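Local coordinates for two-domain protein containing predicted PHP-like metal-dependent phosphoesterase (Bacteroides vulgatus ATCC 8482, PDB 3E38) that probably hydrolyses phosphoester bonds as a zinc-binding PHP-like phosphoesterase, perhaps as a 5'-3' nuclease, and also carries an Ig-like domain, at residues N104-S109 with F132-H137. Sequence-based numbering, arbitrary orientation.
Sequences NAIFLS and FMFWNH. With ZN (zinc ion), chain H.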
ATOM      1  N   ASN B 104     -11.957  12.431 -30.939  1.00 26.43           N
ATOM      2  CA  ASN B 104     -11.384  13.621 -30.325  1.00 28.51           C
ATOM      3  C   ASN B 104     -10.654  14.449 -31.354  1.00 27.91           C
ATOM      4  O   ASN B 104      -9.954  13.938 -32.206  1.00 31.03           O
ATOM      5  CB  ASN B 104     -10.461  13.306 -29.177  1.00 26.40           C
ATOM      6  CG  ASN B 104     -11.197  13.136 -27.878  1.00 26.30           C
ATOM      7  OD1 ASN B 104     -12.404  12.939 -27.856  1.00 33.61           O
ATOM      8  ND2 ASN B 104     -10.468  13.235 -26.777  1.00 26.69           N
ATOM      9  N   ALA B 105     -10.916  15.745 -31.264  1.00 29.65           N
ATOM     10  CA  ALA B 105     -10.291  16.796 -32.055  1.00 26.45           C
ATOM     11  C   ALA B 105      -9.428  17.558 -31.067  1.00 28.50           C
ATOM     12  O   ALA B 105      -9.949  18.156 -30.133  1.00 27.93           O
ATOM     13  CB  ALA B 105     -11.341  17.707 -32.687  1.00 20.67           C
ATOM     14  N   ILE B 106      -8.111  17.461 -31.224  1.00 29.57           N
ATOM     15  CA  ILE B 106      -7.206  18.209 -30.353  1.00 30.42           C
ATOM     16  C   ILE B 106      -6.381  19.192 -31.190  1.00 29.58           C
ATOM     17  O   ILE B 106      -6.328  19.169 -32.436  1.00 27.17           O
ATOM     18  CB  ILE B 106      -6.348  17.295 -29.408  1.00 32.08           C
ATOM     19  CG1 ILE B 106      -5.316  16.479 -30.187  1.00 34.29           C
ATOM     20  CG2 ILE B 106      -7.293  16.353 -28.578  1.00 31.83           C
ATOM     21  CD1 ILE B 106      -4.357  15.717 -29.329  1.00 24.69           C
ATOM     22  N   PHE B 107      -5.817  20.127 -30.453  1.00 28.13           N
ATOM     23  CA  PHE B 107      -5.082  21.255 -31.039  1.00 27.25           C
ATOM     24  C   PHE B 107      -6.068  22.207 -31.708  1.00 28.21           C
ATOM     25  O   PHE B 107      -5.800  22.878 -32.676  1.00 31.78           O
ATOM     26  CB  PHE B 107      -3.929  20.809 -31.947  1.00 26.23           C
ATOM     27  CG  PHE B 107      -2.746  20.287 -31.165  1.00 19.31           C
ATOM     28  CD1 PHE B 107      -1.928  21.165 -30.495  1.00 27.96           C
ATOM     29  CD2 PHE B 107      -2.526  18.936 -31.004  1.00 24.55           C
ATOM     30  CE1 PHE B 107      -0.890  20.714 -29.763  1.00 23.20           C
ATOM     31  CE2 PHE B 107      -1.459  18.461 -30.275  1.00 23.13           C
ATOM     32  CZ  PHE B 107      -0.644  19.351 -29.644  1.00 26.56           C
ATOM     33  N   LEU B 108      -7.248  22.230 -31.148  1.00 28.13           N
ATOM     34  CA  LEU B 108      -8.255  23.205 -31.564  1.00 29.30           C
ATOM     35  C   LEU B 108      -7.882  24.584 -31.113  1.00 27.08           C
ATOM     36  O   LEU B 108      -7.117  24.766 -30.147  1.00 29.69           O
ATOM     37  CB  LEU B 108      -9.638  22.886 -30.936  1.00 30.17           C
ATOM     38  CG  LEU B 108     -10.257  21.581 -31.460  1.00 26.97           C
ATOM     39  CD1 LEU B 108     -11.587  21.272 -30.795  1.00 22.58           C
ATOM     40  CD2 LEU B 108     -10.393  21.575 -32.998  1.00 25.61           C
ATOM     41  N   SER B 109      -8.472  25.563 -31.798  1.00 28.17           N
ATOM     42  CA  SER B 109      -8.343  26.978 -31.433  1.00 30.98           C
ATOM     43  C   SER B 109      -9.653  27.454 -30.808  1.00 28.88           C
ATOM     44  O   SER B 109      -9.684  28.335 -29.945  1.00 29.23           O
ATOM     45  CB  SER B 109      -7.960  27.831 -32.640  1.00 32.25           C
ATOM     46  OG  SER B 109      -8.946  27.760 -33.645  1.00 37.78           O
ATOM     47  N   PHE B 132      -5.709  17.905 -34.726  1.00 29.34           N
ATOM     48  CA  PHE B 132      -5.218  16.515 -34.770  1.00 29.78           C
ATOM     49  C   PHE B 132      -6.395  15.680 -34.264  1.00 29.16           C
ATOM     50  O   PHE B 132      -6.950  15.917 -33.188  1.00 28.84           O
ATOM     51  CB  PHE B 132      -3.952  16.298 -33.970  1.00 30.22           C
ATOM     52  CG  PHE B 132      -3.451  14.873 -34.003  1.00 32.22           C
ATOM     53  CD1 PHE B 132      -3.916  13.933 -33.056  1.00 27.08           C
ATOM     54  CD2 PHE B 132      -2.494  14.466 -34.950  1.00 31.21           C
ATOM     55  CE1 PHE B 132      -3.459  12.612 -33.065  1.00 22.51           C
ATOM     56  CE2 PHE B 132      -2.019  13.140 -34.968  1.00 32.32           C
ATOM     57  CZ  PHE B 132      -2.505  12.208 -34.005  1.00 26.90           C
HETATM   58  N   MSE B 133      -6.827  14.765 -35.119  1.00 29.22           N
HETATM   59  CA  MSE B 133      -8.048  13.986 -34.870  1.00 30.96           C
HETATM   60  C   MSE B 133      -7.843  12.510 -34.734  1.00 29.85           C
HETATM   61  O   MSE B 133      -7.205  11.876 -35.570  1.00 30.06           O
HETATM   62  CB  MSE B 133      -9.050  14.237 -36.015  1.00 32.01           C
HETATM   63  CG  MSE B 133      -9.718  15.636 -35.894  1.00 37.80           C
HETATM   64 SE   MSE B 133     -10.556  16.255 -37.513  0.75 42.72          SE
HETATM   65  CE  MSE B 133      -8.979  16.761 -38.532  1.00 47.83           C
ATOM     66  N   PHE B 134      -8.433  11.950 -33.687  1.00 28.04           N
ATOM     67  CA  PHE B 134      -8.362  10.505 -33.529  1.00 27.27           C
ATOM     68  C   PHE B 134      -9.658   9.829 -33.099  1.00 28.93           C
ATOM     69  O   PHE B 134     -10.487  10.392 -32.430  1.00 29.18           O
ATOM     70  CB  PHE B 134      -7.189  10.110 -32.628  1.00 29.76           C
ATOM     71  CG  PHE B 134      -7.251  10.680 -31.231  1.00 24.66           C
ATOM     72  CD1 PHE B 134      -7.902   9.992 -30.213  1.00 26.78           C
ATOM     73  CD2 PHE B 134      -6.622  11.884 -30.932  1.00 32.09           C
ATOM     74  CE1 PHE B 134      -7.924  10.505 -28.901  1.00 28.51           C
ATOM     75  CE2 PHE B 134      -6.629  12.402 -29.632  1.00 27.22           C
ATOM     76  CZ  PHE B 134      -7.292  11.706 -28.613  1.00 25.92           C
ATOM     77  N   TRP B 135      -9.829   8.613 -33.594  1.00 30.35           N
ATOM     78  CA  TRP B 135     -10.963   7.765 -33.234  1.00 30.72           C
ATOM     79  C   TRP B 135     -10.826   7.234 -31.784  1.00 32.54           C
ATOM     80  O   TRP B 135      -9.825   6.599 -31.402  1.00 28.48           O
ATOM     81  CB  TRP B 135     -11.085   6.648 -34.267  1.00 30.92           C
ATOM     82  CG  TRP B 135     -12.235   5.754 -34.109  1.00 34.26           C
ATOM     83  CD1 TRP B 135     -13.361   5.972 -33.377  1.00 34.41           C
ATOM     84  CD2 TRP B 135     -12.443   4.524 -34.815  1.00 22.39           C
ATOM     85  NE1 TRP B 135     -14.240   4.927 -33.535  1.00 28.64           N
ATOM     86  CE2 TRP B 135     -13.701   4.026 -34.421  1.00 30.13           C
ATOM     87  CE3 TRP B 135     -11.683   3.798 -35.728  1.00 31.92           C
ATOM     88  CZ2 TRP B 135     -14.210   2.818 -34.899  1.00 30.59           C
ATOM     89  CZ3 TRP B 135     -12.191   2.620 -36.226  1.00 21.77           C
ATOM     90  CH2 TRP B 135     -13.445   2.132 -35.800  1.00 25.20           C
ATOM     91  N   ASN B 136     -11.851   7.531 -30.982  1.00 30.60           N
ATOM     92  CA  ASN B 136     -11.921   7.064 -29.597  1.00 29.61           C
ATOM     93  C   ASN B 136     -12.581   5.690 -29.427  1.00 31.52           C
ATOM     94  O   ASN B 136     -13.564   5.359 -30.068  1.00 34.67           O
ATOM     95  CB  ASN B 136     -12.674   8.055 -28.688  1.00 27.70           C
ATOM     96  CG  ASN B 136     -12.110   9.443 -28.725  1.00 29.53           C
ATOM     97  OD1 ASN B 136     -10.929   9.644 -28.982  1.00 28.89           O
ATOM     98  ND2 ASN B 136     -12.965  10.421 -28.482  1.00 28.26           N
ATOM     99  N   HIS B 137     -12.019   4.923 -28.495  1.00 32.86           N
ATOM    100  CA  HIS B 137     -12.548   3.623 -28.104  1.00 29.52           C
ATOM    101  C   HIS B 137     -13.314   2.913 -29.209  1.00 28.02           C
ATOM    102  O   HIS B 137     -14.497   2.698 -29.100  1.00 28.12           O
ATOM    103  CB  HIS B 137     -13.431   3.752 -26.847  1.00 30.43           C
ATOM    104  CG  HIS B 137     -14.368   4.922 -26.844  1.00 30.55           C
ATOM    105  ND1 HIS B 137     -15.505   4.976 -27.621  1.00 30.45           N
ATOM    106  CD2 HIS B 137     -14.369   6.053 -26.094  1.00 28.67           C
ATOM    107  CE1 HIS B 137     -16.142   6.105 -27.376  1.00 29.28           C
ATOM    108  NE2 HIS B 137     -15.463   6.783 -26.471  1.00 26.66           N
TER
HETATM  109 ZN    ZN H   4     -16.404   8.704 -25.928  1.00 40.67          ZN
HETATM  110  O   HOH W   1     -14.963   9.037 -24.884  1.00 32.72           O
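N104 and F134 form a hydrogen-bonded antiparallel pair: N104 N donates to F134 O at 2.9 Å, and F134 N returns a bond to N104 O. I106 and F132 repeat the pattern, with I106 N to F132 O nearly straight (175° at the hydrogen). A105 and M133, between them, make a non-hydrogen-bonded pair with side chains on the opposite face, the CG of M133, a selenomethionine, lying 4.1 Å from A105 CB. The polar side-chain bond runs from N136 ND2 to N104 OD1, 2.7 Å long. The acceptor lies close to the N136 amide plane, but the donor sits above the N104 carbonyl plane, the two amides being turned 86° apart. N136 ND2 also bonds E93, a zinc ligand, while N104 ND2 is held by F23 O.

The pairing joins strands 102-106 and 132-135 in the mixed sheet of the predicted PHP-like domain. H137 NE2 binds zinc at 2.2 Å, with E93 and H102 as further ligands; the N136 side chain lies about 5 Å from another zinc ion.

Apolar contacts on the N104, I106, F132 and F134 face involve the rings and I106. With F134 CG between the backbone N and carbonyl carbon (chi1 60°), N104 CB sits over one ring face, offset toward CZ, 3.9 Å from the centroid. I106 CD1 instead meets the ring edge, 4.0 Å from F134 CE2. An alanine at N104 would keep CB but remove the amide, so N136, left with E93 as ND2 partner, would probably turn more freely.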